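Local coordinates for protein enolase-phosphatase E1 (Saccharomyces cerevisiae, PDB 2G80) that probably enolizes and then dephosphorylates a 2,3-diketo-5-methylthiopentyl phosphate in the methionine salvage pathway, using one magnesium ion per subunit, at residues A[38-42]-A[209-213]. Coordinates in Å, arbitrary orientation, origin at the centre of the assembly. Numbering follows the deposited sequence.
Sequences IEGTV and FLSDN. With MG (magnesium ion), chain E.
Start with Thr41 and Asp212, which lose the most surface in this contact between the loop 38-42, just after strand 33-36, and 209-213, the end of strand 207-211 and the turn that follows. The loop folds back on itself, with Thr41 N and Val42 N both donating to Ile38 O (3.1 and 2.8 Å), and sets Gly40 opposite Asp212 (CA to CA 5.8 Å) and Thr41 opposite Ser211 (5.6 Å). Thr41, chi1 m, points toward the strand: its CG2 lies 3.5 Å from Leu210 O, and its OG1 accepts a weak hydrogen bond from Asp212 N at 3.2 Å while also hydrogen-bonding to Asp37 OD2. Asp212 takes the p rotamer, directing its carboxylate back to the loop, where OD1 and Glu39 O, 3.1 Å apart, each bind the magnesium at 2.1 Å. Three waters at 2.0–2.1 Å and Asp37 complete six ligands; one of these waters donates to Asp212 OD2 at 2.7 Å. Gly40, at phi 79°, leaves room for that carboxylate, since a CB here would sit 2.2 Å from Asp212 OD2. Around the metal ligand Asp212, Ser211 OG accepts from Asn213 N (3.1 Å), an ST turn, and also hydrogen-bonds to Glu216 of helix 214-221, which Asn213 N-caps. Two acidic side chains and a backbone carbonyl, gathered around magnesium at the C-terminal ends of neighbouring parallel strands, form the characteristic metal site of the HAD-like hydrolase fold.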
loop_
_atom_site.group_PDB
_atom_site.type_symbol
_atom_site.label_atom_id
_atom_site.label_comp_id
_atom_site.label_asym_id
_atom_site.label_seq_id
_atom_site.Cartn_x
_atom_site.Cartn_y
_atom_site.Cartn_z
ATOM N N ILE A 38 0.874 -2.173 4.910
ATOM C CA ILE A 38 -0.359 -2.480 4.157
ATOM C C ILE A 38 -0.491 -3.959 3.796
ATOM O O ILE A 38 -1.333 -4.662 4.354
ATOM C CB ILE A 38 -0.544 -1.609 2.864
ATOM C CG1 ILE A 38 -0.689 -0.134 3.271
ATOM C CG2 ILE A 38 -1.840 -2.058 2.070
ATOM C CD1 ILE A 38 -0.754 0.862 2.157
ATOM N N GLU A 39 0.366 -4.405 2.876
ATOM C CA GLU A 39 0.236 -5.713 2.211
ATOM C C GLU A 39 0.592 -6.845 3.136
ATOM O O GLU A 39 1.667 -6.854 3.673
ATOM C CB GLU A 39 1.068 -5.757 0.911
ATOM C CG GLU A 39 0.798 -4.573 -0.089
ATOM C CD GLU A 39 1.699 -3.291 0.080
ATOM O OE1 GLU A 39 2.209 -2.969 1.202
ATOM O OE2 GLU A 39 1.886 -2.597 -0.953
ATOM N N GLY A 40 -0.309 -7.802 3.333
ATOM C CA GLY A 40 -0.092 -8.903 4.304
ATOM C C GLY A 40 -0.339 -8.500 5.759
ATOM O O GLY A 40 -0.210 -9.322 6.674
ATOM N N THR A 41 -0.726 -7.236 5.986
ATOM C CA THR A 41 -0.962 -6.702 7.326
ATOM C C THR A 41 -2.423 -6.222 7.470
ATOM O O THR A 41 -3.123 -6.721 8.312
ATOM C CB THR A 41 0.073 -5.606 7.618
ATOM O OG1 THR A 41 1.374 -6.185 7.506
ATOM C CG2 THR A 41 -0.097 -5.048 9.020
ATOM N N VAL A 42 -2.842 -5.233 6.693
ATOM C CA VAL A 42 -4.242 -4.760 6.685
ATOM C C VAL A 42 -5.020 -5.210 5.415
ATOM O O VAL A 42 -6.256 -5.212 5.432
ATOM C CB VAL A 42 -4.373 -3.193 6.941
ATOM C CG1 VAL A 42 -3.604 -2.769 8.198
ATOM C CG2 VAL A 42 -3.966 -2.380 5.785
ATOM N N PHE A 209 4.619 -0.902 15.760
ATOM C CA PHE A 209 4.699 -1.129 14.309
ATOM C C PHE A 209 4.280 -2.583 13.989
ATOM O O PHE A 209 4.852 -3.537 14.534
ATOM C CB PHE A 209 6.112 -0.816 13.810
ATOM C CG PHE A 209 6.353 -1.131 12.349
ATOM C CD1 PHE A 209 5.454 -0.734 11.354
ATOM C CD2 PHE A 209 7.539 -1.757 11.954
ATOM C CE1 PHE A 209 5.709 -0.992 10.011
ATOM C CE2 PHE A 209 7.802 -2.030 10.614
ATOM C CZ PHE A 209 6.908 -1.641 9.640
ATOM N N LEU A 210 3.271 -2.716 13.125
ATOM C CA LEU A 210 2.722 -3.994 12.700
ATOM C C LEU A 210 3.045 -4.231 11.218
ATOM O O LEU A 210 2.734 -3.400 10.346
ATOM C CB LEU A 210 1.221 -4.047 12.934
ATOM C CG LEU A 210 0.775 -3.852 14.394
ATOM C CD1 LEU A 210 -0.695 -3.403 14.459
ATOM C CD2 LEU A 210 1.052 -5.076 15.253
ATOM N N SER A 211 3.667 -5.371 10.956
ATOM C CA SER A 211 4.061 -5.757 9.622
ATOM C C SER A 211 4.199 -7.272 9.552
ATOM O O SER A 211 4.373 -7.901 10.579
ATOM C CB SER A 211 5.379 -5.054 9.249
ATOM O OG SER A 211 5.953 -5.544 8.032
ATOM N N ASP A 212 4.023 -7.830 8.350
ATOM C CA ASP A 212 4.246 -9.250 8.087
ATOM C C ASP A 212 5.715 -9.572 7.769
ATOM O O ASP A 212 6.065 -10.740 7.737
ATOM C CB ASP A 212 3.353 -9.786 6.950
ATOM C CG ASP A 212 3.534 -9.045 5.650
ATOM O OD1 ASP A 212 3.730 -7.809 5.717
ATOM O OD2 ASP A 212 3.461 -9.681 4.574
ATOM N N ASN A 213 6.545 -8.550 7.531
ATOM C CA ASN A 213 7.955 -8.720 7.175
ATOM C C ASN A 213 8.861 -8.522 8.415
ATOM O O ASN A 213 8.987 -7.398 8.904
ATOM C CB ASN A 213 8.306 -7.716 6.059
ATOM C CG ASN A 213 9.692 -7.953 5.437
ATOM O OD1 ASN A 213 10.479 -8.771 5.908
ATOM N ND2 ASN A 213 9.982 -7.218 4.367
HETATM MG MG MG E . 3.749 -6.472 4.037
HETATM O O HOH W 1 3.894 -4.986 2.723
HETATM O O HOH W 2 4.273 -7.891 2.780
HETATM O O HOH W 3 5.668 -5.921 4.602
#